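Local coordinates for uncharacterized protein Atu2773 (Agrobacterium tumefaciens, PDB 2QV5), which is of unknown function but belongs to the divergent polysaccharide deacetylase family, which suggests action on a carbohydrate substrate, at residues A[138-149]-A[168-176]; A[83-91]-A[99-107]. All coordinates share one frame; numbering follows the deposited sequence.

Contact 1 of 2, residues A[138-149]-A[168-176]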
ATOM      1  N   LEU A 138       9.003   2.511 -12.496  1.00 22.90           N
ATOM      2  CA  LEU A 138       7.685   3.098 -12.748  1.00 19.85           C
ATOM      3  C   LEU A 138       7.625   4.009 -13.967  1.00 19.87           C
ATOM      4  O   LEU A 138       6.552   4.221 -14.528  1.00 18.25           O
ATOM      5  CB  LEU A 138       7.154   3.818 -11.490  1.00 23.79           C
ATOM      6  CG  LEU A 138       6.861   2.926 -10.270  1.00 15.14           C
ATOM      7  CD1 LEU A 138       6.728   3.764  -8.985  1.00 24.08           C
ATOM      8  CD2 LEU A 138       5.645   1.993 -10.478  1.00 16.32           C
ATOM      9  N   ALA A 139       8.780   4.534 -14.371  1.00 20.22           N
ATOM     10  CA  ALA A 139       8.888   5.381 -15.559  1.00 27.32           C
ATOM     11  C   ALA A 139       9.069   4.592 -16.872  1.00 26.66           C
ATOM     12  O   ALA A 139       9.151   5.189 -17.949  1.00 29.75           O
ATOM     13  CB  ALA A 139      10.027   6.390 -15.373  1.00 29.45           C
ATOM     14  N   GLU A 140       9.115   3.261 -16.783  1.00 24.44           N
ATOM     15  CA  GLU A 140       9.371   2.404 -17.945  1.00 24.29           C
ATOM     16  C   GLU A 140       8.158   1.576 -18.375  1.00 23.07           C
ATOM     17  O   GLU A 140       7.875   0.531 -17.782  1.00 25.70           O
ATOM     18  CB  GLU A 140      10.571   1.495 -17.676  1.00 28.57           C
ATOM     19  CG  GLU A 140      11.867   2.242 -17.361  1.00 35.35           C
ATOM     20  CD  GLU A 140      12.466   2.937 -18.570  1.00 51.59           C
ATOM     21  OE1 GLU A 140      12.873   2.233 -19.524  1.00 57.57           O
ATOM     22  OE2 GLU A 140      12.546   4.187 -18.558  1.00 51.35           O
ATOM     23  N   GLN A 141       7.465   2.054 -19.414  1.00 23.33           N
ATOM     24  CA  GLN A 141       6.203   1.474 -19.904  1.00 21.05           C
ATOM     25  C   GLN A 141       6.305  -0.024 -20.177  1.00 25.41           C
ATOM     26  O   GLN A 141       5.470  -0.798 -19.719  1.00 25.10           O
ATOM     27  CB  GLN A 141       5.725   2.230 -21.156  1.00 24.73           C
ATOM     28  CG  GLN A 141       4.672   1.525 -22.011  1.00 32.57           C
ATOM     29  CD  GLN A 141       3.259   1.974 -21.722  1.00 40.57           C
ATOM     30  OE1 GLN A 141       3.030   2.954 -21.010  1.00 49.25           O
ATOM     31  NE2 GLN A 141       2.294   1.261 -22.288  1.00 42.39           N
ATOM     32  N   SER A 142       7.359  -0.425 -20.880  1.00 24.88           N
ATOM     33  CA  SER A 142       7.584  -1.825 -21.228  1.00 26.65           C
ATOM     34  C   SER A 142       7.829  -2.727 -20.018  1.00 26.11           C
ATOM     35  O   SER A 142       7.590  -3.925 -20.087  1.00 26.31           O
ATOM     36  CB  SER A 142       8.750  -1.943 -22.210  1.00 21.24           C
ATOM     37  OG  SER A 142       9.984  -1.636 -21.586  1.00 30.65           O
ATOM     38  N   ALA A 143       8.311  -2.149 -18.917  1.00 28.49           N
ATOM     39  CA  ALA A 143       8.559  -2.902 -17.688  1.00 22.52           C
ATOM     40  C   ALA A 143       7.317  -2.941 -16.796  1.00 20.75           C
ATOM     41  O   ALA A 143       6.964  -3.991 -16.237  1.00 22.96           O
ATOM     42  CB  ALA A 143       9.726  -2.295 -16.935  1.00 19.94           C
ATOM     43  N   LEU A 144       6.655  -1.796 -16.676  1.00 20.09           N
ATOM     44  CA  LEU A 144       5.502  -1.662 -15.792  1.00 23.87           C
ATOM     45  C   LEU A 144       4.206  -2.286 -16.335  1.00 21.54           C
ATOM     46  O   LEU A 144       3.425  -2.854 -15.561  1.00 28.86           O
ATOM     47  CB  LEU A 144       5.290  -0.191 -15.409  1.00 23.50           C
ATOM     48  CG  LEU A 144       4.235   0.114 -14.337  1.00 23.70           C
ATOM     49  CD1 LEU A 144       4.504  -0.664 -13.037  1.00 20.85           C
ATOM     50  CD2 LEU A 144       4.162   1.612 -14.081  1.00 24.39           C
ATOM     51  N   GLU A 145       3.977  -2.191 -17.646  1.00 23.64           N
ATOM     52  CA  GLU A 145       2.754  -2.734 -18.245  1.00 24.98           C
ATOM     53  C   GLU A 145       2.454  -4.245 -17.997  1.00 22.41           C
ATOM     54  O   GLU A 145       1.335  -4.556 -17.574  1.00 18.01           O
ATOM     55  CB  GLU A 145       2.607  -2.351 -19.727  1.00 26.97           C
ATOM     56  CG  GLU A 145       1.177  -2.467 -20.245  1.00 22.83           C
ATOM     57  CD  GLU A 145       1.066  -2.321 -21.760  1.00 36.26           C
ATOM     58  OE1 GLU A 145       1.835  -1.536 -22.367  1.00 39.64           O
ATOM     59  OE2 GLU A 145       0.187  -2.989 -22.348  1.00 40.30           O
ATOM     60  N   PRO A 146       3.426  -5.172 -18.221  1.00 22.73           N
ATOM     61  CA  PRO A 146       3.093  -6.585 -17.957  1.00 22.00           C
ATOM     62  C   PRO A 146       2.770  -6.849 -16.487  1.00 21.31           C
ATOM     63  O   PRO A 146       1.931  -7.693 -16.180  1.00 16.20           O
ATOM     64  CB  PRO A 146       4.386  -7.332 -18.309  1.00 26.56           C
ATOM     65  CG  PRO A 146       5.170  -6.413 -19.139  1.00 27.88           C
ATOM     66  CD  PRO A 146       4.823  -5.039 -18.679  1.00 23.84           C
ATOM     67  N   VAL A 147       3.459  -6.124 -15.606  1.00 19.86           N
ATOM     68  CA  VAL A 147       3.311  -6.244 -14.150  1.00 19.55           C
ATOM     69  C   VAL A 147       1.908  -5.802 -13.739  1.00 16.49           C
ATOM     70  O   VAL A 147       1.203  -6.518 -13.008  1.00 16.78           O
ATOM     71  CB  VAL A 147       4.416  -5.422 -13.430  1.00 22.28           C
ATOM     72  CG1 VAL A 147       4.218  -5.379 -11.917  1.00 16.90           C
ATOM     73  CG2 VAL A 147       5.778  -6.005 -13.766  1.00 27.35           C
ATOM     74  N   MET A 148       1.493  -4.646 -14.247  1.00 17.70           N
ATOM     75  CA  MET A 148       0.171  -4.103 -13.950  1.00 15.53           C
ATOM     76  C   MET A 148      -0.960  -4.925 -14.565  1.00 16.71           C
ATOM     77  O   MET A 148      -2.056  -4.995 -14.001  1.00 19.26           O
ATOM     78  CB  MET A 148       0.086  -2.631 -14.354  1.00 17.96           C
ATOM     79  CG  MET A 148       0.890  -1.714 -13.398  1.00 20.74           C
ATOM     80  SD  MET A 148       0.493   0.016 -13.608  1.00 20.64           S
ATOM     81  CE  MET A 148      -1.146   0.040 -12.889  1.00 25.30           C
ATOM     82  N   ARG A 149      -0.690  -5.555 -15.705  1.00 14.31           N
ATOM     83  CA  ARG A 149      -1.651  -6.488 -16.303  1.00 18.69           C
ATOM     84  C   ARG A 149      -1.838  -7.748 -15.448  1.00 17.31           C
ATOM     85  O   ARG A 149      -2.972  -8.181 -15.236  1.00 18.12           O
ATOM     86  CB  ARG A 149      -1.243  -6.866 -17.719  1.00 19.54           C
ATOM     87  CG  ARG A 149      -1.447  -5.755 -18.740  1.00 25.38           C
ATOM     88  CD  ARG A 149      -1.254  -6.281 -20.152  1.00 30.33           C
ATOM     89  NE  ARG A 149      -1.358  -5.217 -21.149  1.00 32.51           N
ATOM     90  CZ  ARG A 149      -2.501  -4.806 -21.701  1.00 32.24           C
ATOM     91  NH1 ARG A 149      -3.658  -5.364 -21.364  1.00 30.89           N
ATOM     92  NH2 ARG A 149      -2.487  -3.827 -22.592  1.00 37.14           N
ATOM     93  N   LEU A 168       4.282   5.987 -14.539  1.00 19.64           N
ATOM     94  CA  LEU A 168       3.366   5.723 -15.633  1.00 19.24           C
ATOM     95  C   LEU A 168       2.191   4.861 -15.219  1.00 21.28           C
ATOM     96  O   LEU A 168       1.396   4.469 -16.064  1.00 22.52           O
ATOM     97  CB  LEU A 168       4.117   5.032 -16.774  1.00 18.78           C
ATOM     98  CG  LEU A 168       5.082   5.901 -17.576  1.00 20.17           C
ATOM     99  CD1 LEU A 168       5.854   5.039 -18.541  1.00 22.34           C
ATOM    100  CD2 LEU A 168       4.318   7.002 -18.322  1.00 25.15           C
ATOM    101  N   SER A 169       2.074   4.584 -13.921  1.00 21.87           N
ATOM    102  CA  SER A 169       1.060   3.651 -13.417  1.00 19.57           C
ATOM    103  C   SER A 169      -0.375   4.144 -13.583  1.00 22.99           C
ATOM    104  O   SER A 169      -1.285   3.334 -13.772  1.00 19.95           O
ATOM    105  CB  SER A 169       1.345   3.260 -11.963  1.00 20.40           C
ATOM    106  OG  SER A 169       0.990   4.298 -11.066  1.00 19.81           O
ATOM    107  N   GLY A 170      -0.572   5.462 -13.516  1.00 19.20           N
ATOM    108  CA  GLY A 170      -1.899   6.053 -13.704  1.00 23.62           C
ATOM    109  C   GLY A 170      -2.403   5.916 -15.127  1.00 20.47           C
ATOM    110  O   GLY A 170      -3.562   5.545 -15.359  1.00 24.76           O
ATOM    111  N   GLY A 171      -1.528   6.222 -16.078  1.00 22.83           N
ATOM    112  CA  GLY A 171      -1.842   6.103 -17.498  1.00 26.74           C
ATOM    113  C   GLY A 171      -2.020   4.666 -17.959  1.00 27.20           C
ATOM    114  O   GLY A 171      -2.957   4.373 -18.705  1.00 30.55           O
ATOM    115  N   ILE A 172      -1.116   3.778 -17.529  1.00 24.14           N
ATOM    116  CA  ILE A 172      -1.194   2.346 -17.870  1.00 26.69           C
ATOM    117  C   ILE A 172      -2.491   1.700 -17.359  1.00 25.36           C
ATOM    118  O   ILE A 172      -3.170   0.990 -18.106  1.00 22.08           O
ATOM    119  CB  ILE A 172       0.064   1.552 -17.398  1.00 25.59           C
ATOM    120  CG1 ILE A 172       1.293   1.947 -18.224  1.00 27.09           C
ATOM    121  CG2 ILE A 172      -0.158   0.042 -17.517  1.00 21.20           C
ATOM    122  CD1 ILE A 172       2.607   1.398 -17.678  1.00 23.12           C
ATOM    123  N   ALA A 173      -2.838   1.988 -16.102  1.00 23.71           N
ATOM    124  CA  ALA A 173      -4.079   1.517 -15.484  1.00 21.47           C
ATOM    125  C   ALA A 173      -5.344   1.971 -16.201  1.00 25.20           C
ATOM    126  O   ALA A 173      -6.278   1.192 -16.322  1.00 24.77           O
ATOM    127  CB  ALA A 173      -4.147   1.947 -14.041  1.00 24.60           C
ATOM    128  N   LYS A 174      -5.386   3.234 -16.634  1.00 25.25           N
ATOM    129  CA  LYS A 174      -6.502   3.730 -17.451  1.00 35.55           C
ATOM    130  C   LYS A 174      -6.589   2.977 -18.792  1.00 32.66           C
ATOM    131  O   LYS A 174      -7.680   2.600 -19.225  1.00 32.45           O
ATOM    132  CB  LYS A 174      -6.378   5.239 -17.688  1.00 34.26           C
ATOM    133  CG  LYS A 174      -7.574   5.877 -18.396  1.00 39.21           C
ATOM    134  CD  LYS A 174      -7.258   7.296 -18.853  1.00 43.46           C
ATOM    135  CE  LYS A 174      -6.146   7.320 -19.900  1.00 54.48           C
ATOM    136  NZ  LYS A 174      -5.661   8.700 -20.171  1.00 58.60           N
ATOM    137  N   ALA A 175      -5.431   2.741 -19.411  1.00 30.17           N
ATOM    138  CA  ALA A 175      -5.346   2.026 -20.688  1.00 33.93           C
ATOM    139  C   ALA A 175      -5.749   0.554 -20.609  1.00 34.77           C
ATOM    140  O   ALA A 175      -6.278   0.012 -21.579  1.00 39.34           O
ATOM    141  CB  ALA A 175      -3.944   2.158 -21.277  1.00 35.65           C
ATOM    142  N   ILE A 176      -5.505  -0.086 -19.464  1.00 32.07           N
ATOM    143  CA  ILE A 176      -5.838  -1.513 -19.292  1.00 29.16           C
ATOM    144  C   ILE A 176      -7.073  -1.788 -18.417  1.00 28.14           C
ATOM    145  O   ILE A 176      -7.415  -2.949 -18.177  1.00 32.42           O
ATOM    146  CB  ILE A 176      -4.615  -2.349 -18.797  1.00 28.97           C
ATOM    147  CG1 ILE A 176      -4.312  -2.080 -17.315  1.00 21.96           C
ATOM    148  CG2 ILE A 176      -3.386  -2.073 -19.665  1.00 26.74           C
ATOM    149  CD1 ILE A 176      -3.274  -2.995 -16.721  1.00 26.67           C
TER

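Contact 2 of 2, residues A[83-91]-A[99-107]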
ATOM      1  N   LEU A  83      -2.030  -4.467   2.501  1.00  8.95           N
ATOM      2  CA  LEU A  83      -1.443  -4.388   1.148  1.00  7.25           C
ATOM      3  C   LEU A  83      -0.082  -5.083   1.131  1.00 16.22           C
ATOM      4  O   LEU A  83       0.628  -5.086   2.144  1.00 15.43           O
ATOM      5  CB  LEU A  83      -1.271  -2.937   0.706  1.00  9.01           C
ATOM      6  CG  LEU A  83      -2.535  -2.096   0.506  1.00 16.11           C
ATOM      7  CD1 LEU A  83      -2.198  -0.691   0.112  1.00 12.12           C
ATOM      8  CD2 LEU A  83      -3.445  -2.707  -0.545  1.00  8.71           C
ATOM      9  N   LEU A  84       0.277  -5.670  -0.012  1.00 12.39           N
ATOM     10  CA  LEU A  84       1.610  -6.238  -0.201  1.00 14.32           C
ATOM     11  C   LEU A  84       2.547  -5.230  -0.876  1.00  9.34           C
ATOM     12  O   LEU A  84       2.245  -4.752  -1.954  1.00 14.20           O
ATOM     13  CB  LEU A  84       1.521  -7.489  -1.075  1.00 13.09           C
ATOM     14  CG  LEU A  84       2.822  -8.252  -1.344  1.00 16.68           C
ATOM     15  CD1 LEU A  84       3.514  -8.691  -0.039  1.00 10.38           C
ATOM     16  CD2 LEU A  84       2.500  -9.428  -2.220  1.00 21.15           C
ATOM     17  N   GLN A  85       3.681  -4.925  -0.253  1.00 11.08           N
ATOM     18  CA  GLN A  85       4.668  -4.028  -0.882  1.00 15.71           C
ATOM     19  C   GLN A  85       5.648  -4.794  -1.760  1.00 15.41           C
ATOM     20  O   GLN A  85       6.367  -5.672  -1.279  1.00 19.57           O
ATOM     21  CB  GLN A  85       5.457  -3.239   0.150  1.00 15.07           C
ATOM     22  CG  GLN A  85       4.700  -2.138   0.812  1.00 21.36           C
ATOM     23  CD  GLN A  85       5.450  -1.540   1.990  1.00 29.83           C
ATOM     24  OE1 GLN A  85       5.636  -2.191   3.015  1.00 32.07           O
ATOM     25  NE2 GLN A  85       5.872  -0.288   1.850  1.00 34.54           N
ATOM     26  N   ILE A  86       5.698  -4.430  -3.035  1.00 13.83           N
ATOM     27  CA  ILE A  86       6.544  -5.095  -4.013  1.00 16.50           C
ATOM     28  C   ILE A  86       7.800  -4.271  -4.292  1.00 19.55           C
ATOM     29  O   ILE A  86       7.695  -3.122  -4.716  1.00 20.32           O
ATOM     30  CB  ILE A  86       5.765  -5.327  -5.330  1.00 20.48           C
ATOM     31  CG1 ILE A  86       4.508  -6.158  -5.064  1.00 17.47           C
ATOM     32  CG2 ILE A  86       6.645  -6.007  -6.380  1.00 20.15           C
ATOM     33  CD1 ILE A  86       4.815  -7.549  -4.563  1.00 16.30           C
ATOM     34  N   PRO A  87       8.991  -4.854  -4.056  1.00 25.65           N
ATOM     35  CA  PRO A  87      10.246  -4.141  -4.343  1.00 24.37           C
ATOM     36  C   PRO A  87      10.450  -3.891  -5.847  1.00 19.07           C
ATOM     37  O   PRO A  87      10.427  -4.831  -6.636  1.00 20.54           O
ATOM     38  CB  PRO A  87      11.326  -5.083  -3.785  1.00 23.70           C
ATOM     39  CG  PRO A  87      10.706  -6.420  -3.746  1.00 25.93           C
ATOM     40  CD  PRO A  87       9.233  -6.203  -3.512  1.00 27.65           C
ATOM     41  N   LEU A  88      10.622  -2.624  -6.225  1.00 23.19           N
ATOM     42  CA  LEU A  88      10.817  -2.226  -7.624  1.00 21.69           C
ATOM     43  C   LEU A  88      12.100  -1.411  -7.785  1.00 25.75           C
ATOM     44  O   LEU A  88      12.535  -0.761  -6.839  1.00 21.54           O
ATOM     45  CB  LEU A  88       9.625  -1.417  -8.137  1.00 22.81           C
ATOM     46  CG  LEU A  88       8.193  -1.963  -8.099  1.00 19.13           C
ATOM     47  CD1 LEU A  88       7.282  -0.903  -8.695  1.00 20.17           C
ATOM     48  CD2 LEU A  88       8.049  -3.255  -8.877  1.00 20.32           C
ATOM     49  N   GLU A  89      12.693  -1.440  -8.981  1.00 26.18           N
ATOM     50  CA  GLU A  89      14.036  -0.866  -9.197  1.00 28.15           C
ATOM     51  C   GLU A  89      14.084   0.644  -8.976  1.00 28.50           C
ATOM     52  O   GLU A  89      13.396   1.390  -9.672  1.00 29.02           O
ATOM     53  CB  GLU A  89      14.569  -1.193 -10.590  1.00 27.76           C
ATOM     54  CG  GLU A  89      16.064  -0.919 -10.761  1.00 33.55           C
ATOM     55  CD  GLU A  89      16.510  -0.940 -12.211  1.00 38.52           C
ATOM     56  OE1 GLU A  89      15.869  -1.635 -13.027  1.00 32.55           O
ATOM     57  OE2 GLU A  89      17.508  -0.261 -12.539  1.00 44.81           O
ATOM     58  N   PRO A  90      14.895   1.088  -7.999  1.00 30.71           N
ATOM     59  CA  PRO A  90      15.081   2.517  -7.758  1.00 35.26           C
ATOM     60  C   PRO A  90      16.133   3.104  -8.709  1.00 39.33           C
ATOM     61  O   PRO A  90      16.757   2.357  -9.476  1.00 40.24           O
ATOM     62  CB  PRO A  90      15.569   2.559  -6.315  1.00 36.54           C
ATOM     63  CG  PRO A  90      16.312   1.264  -6.133  1.00 36.06           C
ATOM     64  CD  PRO A  90      15.694   0.260  -7.074  1.00 31.63           C
ATOM     65  N   PHE A  91      16.329   4.421  -8.658  1.00 43.46           N
ATOM     66  CA  PHE A  91      17.353   5.084  -9.476  1.00 46.38           C
ATOM     67  C   PHE A  91      18.797   4.752  -9.077  1.00 49.47           C
ATOM     68  O   PHE A  91      19.701   4.790  -9.916  1.00 49.76           O
ATOM     69  CB  PHE A  91      17.148   6.601  -9.482  1.00 44.61           C
ATOM     70  CG  PHE A  91      16.099   7.064 -10.448  1.00 44.42           C
ATOM     71  CD1 PHE A  91      16.278   6.896 -11.822  1.00 41.24           C
ATOM     72  CD2 PHE A  91      14.932   7.670  -9.988  1.00 44.07           C
ATOM     73  CE1 PHE A  91      15.310   7.319 -12.723  1.00 39.17           C
ATOM     74  CE2 PHE A  91      13.958   8.101 -10.883  1.00 45.84           C
ATOM     75  CZ  PHE A  91      14.148   7.921 -12.256  1.00 39.39           C
ATOM     76  N   GLY A  99      16.576  -6.029  -2.522  1.00 57.38           N
ATOM     77  CA  GLY A  99      16.701  -7.480  -2.377  1.00 56.51           C
ATOM     78  C   GLY A  99      16.719  -8.225  -3.701  1.00 55.88           C
ATOM     79  O   GLY A  99      16.724  -7.600  -4.763  1.00 56.95           O
ATOM     80  N   PRO A 100      16.735  -9.570  -3.646  1.00 54.78           N
ATOM     81  CA  PRO A 100      16.800 -10.417  -4.845  1.00 54.93           C
ATOM     82  C   PRO A 100      15.512 -10.464  -5.686  1.00 52.04           C
ATOM     83  O   PRO A 100      15.579 -10.720  -6.890  1.00 54.01           O
ATOM     84  CB  PRO A 100      17.115 -11.805  -4.273  1.00 55.19           C
ATOM     85  CG  PRO A 100      16.560 -11.778  -2.893  1.00 56.97           C
ATOM     86  CD  PRO A 100      16.717 -10.368  -2.405  1.00 55.16           C
ATOM     87  N   ASP A 101      14.361 -10.218  -5.065  1.00 46.37           N
ATOM     88  CA  ASP A 101      13.082 -10.255  -5.780  1.00 40.37           C
ATOM     89  C   ASP A 101      12.651  -8.892  -6.343  1.00 36.62           C
ATOM     90  O   ASP A 101      11.487  -8.707  -6.706  1.00 33.30           O
ATOM     91  CB  ASP A 101      11.984 -10.856  -4.890  1.00 42.94           C
ATOM     92  CG  ASP A 101      12.012 -12.382  -4.867  1.00 46.61           C
ATOM     93  OD1 ASP A 101      12.467 -12.992  -5.861  1.00 49.91           O
ATOM     94  OD2 ASP A 101      11.570 -12.975  -3.859  1.00 46.18           O
ATOM     95  N   THR A 102      13.598  -7.954  -6.416  1.00 30.75           N
ATOM     96  CA  THR A 102      13.367  -6.612  -6.966  1.00 27.78           C
ATOM     97  C   THR A 102      13.118  -6.692  -8.470  1.00 26.76           C
ATOM     98  O   THR A 102      13.900  -7.305  -9.202  1.00 27.27           O
ATOM     99  CB  THR A 102      14.569  -5.673  -6.665  1.00 27.11           C
ATOM    100  OG1 THR A 102      14.913  -5.765  -5.282  1.00 24.97           O
ATOM    101  CG2 THR A 102      14.238  -4.229  -6.989  1.00 22.96           C
ATOM    102  N   LEU A 103      12.017  -6.095  -8.927  1.00 20.48           N
ATOM    103  CA  LEU A 103      11.701  -6.088 -10.357  1.00 22.64           C
ATOM    104  C   LEU A 103      12.580  -5.043 -11.046  1.00 23.62           C
ATOM    105  O   LEU A 103      12.758  -3.930 -10.527  1.00 17.19           O
ATOM    106  CB  LEU A 103      10.205  -5.831 -10.597  1.00 26.42           C
ATOM    107  CG  LEU A 103       9.195  -6.984 -10.397  1.00 24.99           C
ATOM    108  CD1 LEU A 103       9.192  -7.575  -9.009  1.00 18.07           C
ATOM    109  CD2 LEU A 103       7.790  -6.514 -10.724  1.00 24.29           C
ATOM    110  N   LEU A 104      13.152  -5.421 -12.189  1.00 25.09           N
ATOM    111  CA  LEU A 104      14.136  -4.593 -12.885  1.00 23.25           C
ATOM    112  C   LEU A 104      13.644  -4.180 -14.260  1.00 26.27           C
ATOM    113  O   LEU A 104      13.101  -5.001 -15.008  1.00 24.34           O
ATOM    114  CB  LEU A 104      15.486  -5.326 -12.991  1.00 26.24           C
ATOM    115  CG  LEU A 104      16.099  -5.843 -11.682  1.00 29.59           C
ATOM    116  CD1 LEU A 104      17.320  -6.713 -11.940  1.00 33.42           C
ATOM    117  CD2 LEU A 104      16.444  -4.691 -10.734  1.00 31.65           C
ATOM    118  N   ALA A 105      13.849  -2.903 -14.583  1.00 23.32           N
ATOM    119  CA  ALA A 105      13.381  -2.304 -15.831  1.00 27.42           C
ATOM    120  C   ALA A 105      13.893  -2.988 -17.109  1.00 30.57           C
ATOM    121  O   ALA A 105      13.164  -3.071 -18.099  1.00 36.53           O
ATOM    122  CB  ALA A 105      13.700  -0.809 -15.854  1.00 28.09           C
ATOM    123  N   GLY A 106      15.127  -3.483 -17.076  1.00 30.74           N
ATOM    124  CA  GLY A 106      15.757  -4.077 -18.258  1.00 38.56           C
ATOM    125  C   GLY A 106      15.492  -5.557 -18.495  1.00 38.37           C
ATOM    126  O   GLY A 106      15.765  -6.068 -19.580  1.00 37.82           O
ATOM    127  N   ASP A 107      14.960  -6.241 -17.483  1.00 39.27           N
ATOM    128  CA  ASP A 107      14.670  -7.675 -17.559  1.00 38.28           C
ATOM    129  C   ASP A 107      13.415  -7.961 -18.392  1.00 37.41           C
ATOM    130  O   ASP A 107      12.516  -7.114 -18.455  1.00 36.03           O
ATOM    131  CB  ASP A 107      14.541  -8.264 -16.148  1.00 38.28           C
ATOM    132  CG  ASP A 107      15.873  -8.746 -15.589  1.00 46.91           C
ATOM    133  OD1 ASP A 107      16.740  -9.178 -16.380  1.00 51.98           O
ATOM    134  OD2 ASP A 107      16.053  -8.704 -14.356  1.00 51.45           O
TER
HETATM  135  O   HOH W   1      17.163  -2.696 -15.162  1.00 34.76           O

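Contact 1 of 2, residues A[138-149]-A[168-176]
With CG set beside its backbone N (chi1 -73°) and the thioether bent at its end (chi3 72°), Met148 lays CE on the methyl of Ala173, CE to CB 3.7 Å, while SD lies against CA and CB of Ser169. It is a knob in a hole formed by Ser169, Ile172, Ala173 and Ile176; methionine's unbranched, bendable chain lets SD and CE reach past Ile172 to Ser169 and Ala173. Ile172 returns the packing among Gln141, Leu144, Glu145 and Met148: its CD1 meets Leu144 CB at 3.9 Å, and its CG2 meets Glu145 CG at the same distance. At the outer margin Ile176 CG2 lies over the centre of one guanidinium face of Arg149, 3.5 Å from CZ. Glu145 OE2 steadies that plane from its edge, taking a side-on salt bridge from Arg149 NH2 (2.8 Å) and NE. Where the helices begin, the N of Leu168 donates to the O of Leu138 at 2.9 Å, and Leu168 CD1 covers the chain at Ala139 and Gln141. Segments 141-149 and 169-176 cross at -50°, packed against strands 157-160 and 180-186 of the parallel sheet: Phe158 touches Met148 and Ser169, and the Ser169 hydroxyl is hydrogen-bonded to Asp160 and Gln180.

Contact 2 of 2, residues A[83-91]-A[99-107]
Glu89 OE1 is gripped by two partners: the backbone N of Ala105 donates to it at 2.8 Å, nearly along the C-O axis of the carboxylate, and a water molecule donates to it at 2.7 Å. That same water accepts from the N of Gly106, so one carboxylate oxygen serves two successive amides of the type I turn Leu104 to Asp107, that of Ala105 directly and that of Gly106 through the water. The motif is a single beta bridge, bonded in the parallel pattern, between the end of strand 82-88 and the loop that leads on to helix 109-120, in a parallel beta/alpha fold consistent with the divergent polysaccharide deacetylase family. Leu103 is the bridging residue of the loop: its N binds Pro87 O at 3.1 Å and nearly straight (167°), whereas its O receives only a weak bond from Glu89 N. Proline is compatible with position 87, since across this contact the residue offers its O and no amide hydrogen is used. Glu89 reaches the turn with CG anti to its own N (chi1 -166°) and the chain extended beyond; its aliphatic part crosses Leu104 at about a right angle. On the other limb of the loop, Thr102 OG1 donates to Gly99 O at 2.6 Å within a type I turn, and its CG2 packs on the backbone of Leu88. At phi 144° a CB on Gly99 would run into the carbonyl O of the preceding residue, so glycine fits there. Branched aliphatic chains seal the buried side: Leu103 CD1 meets Ile86 CG2 at 4.0 Å, and Leu103 CD2 lies 3.8 Å from Leu88 CD2.

In the fold
Contact 2 is the more buried of the two: six of its nine touching residues are buried and none is exposed, whereas contact 1 runs from buried Met148 to exposed Gln141 and Arg149. Their chemistry follows: contact 1 joins two helices by interlocking side chains, with the Glu145-Arg149 ion pair along its more exposed side, while contact 2 ties a strand end to its following loop largely through backbone amides and a buried carboxylate. They share no secondary-structure element, but their centres are about 14 Å apart and they meet directly. Val147 CG2 packs on Leu103 CD2 at 3.7 Å, bringing loop 99-107 against helix 141-153; Leu138 CD2, just before that helix, meets Leu88 CD1 at the strand end at 3.8 Å.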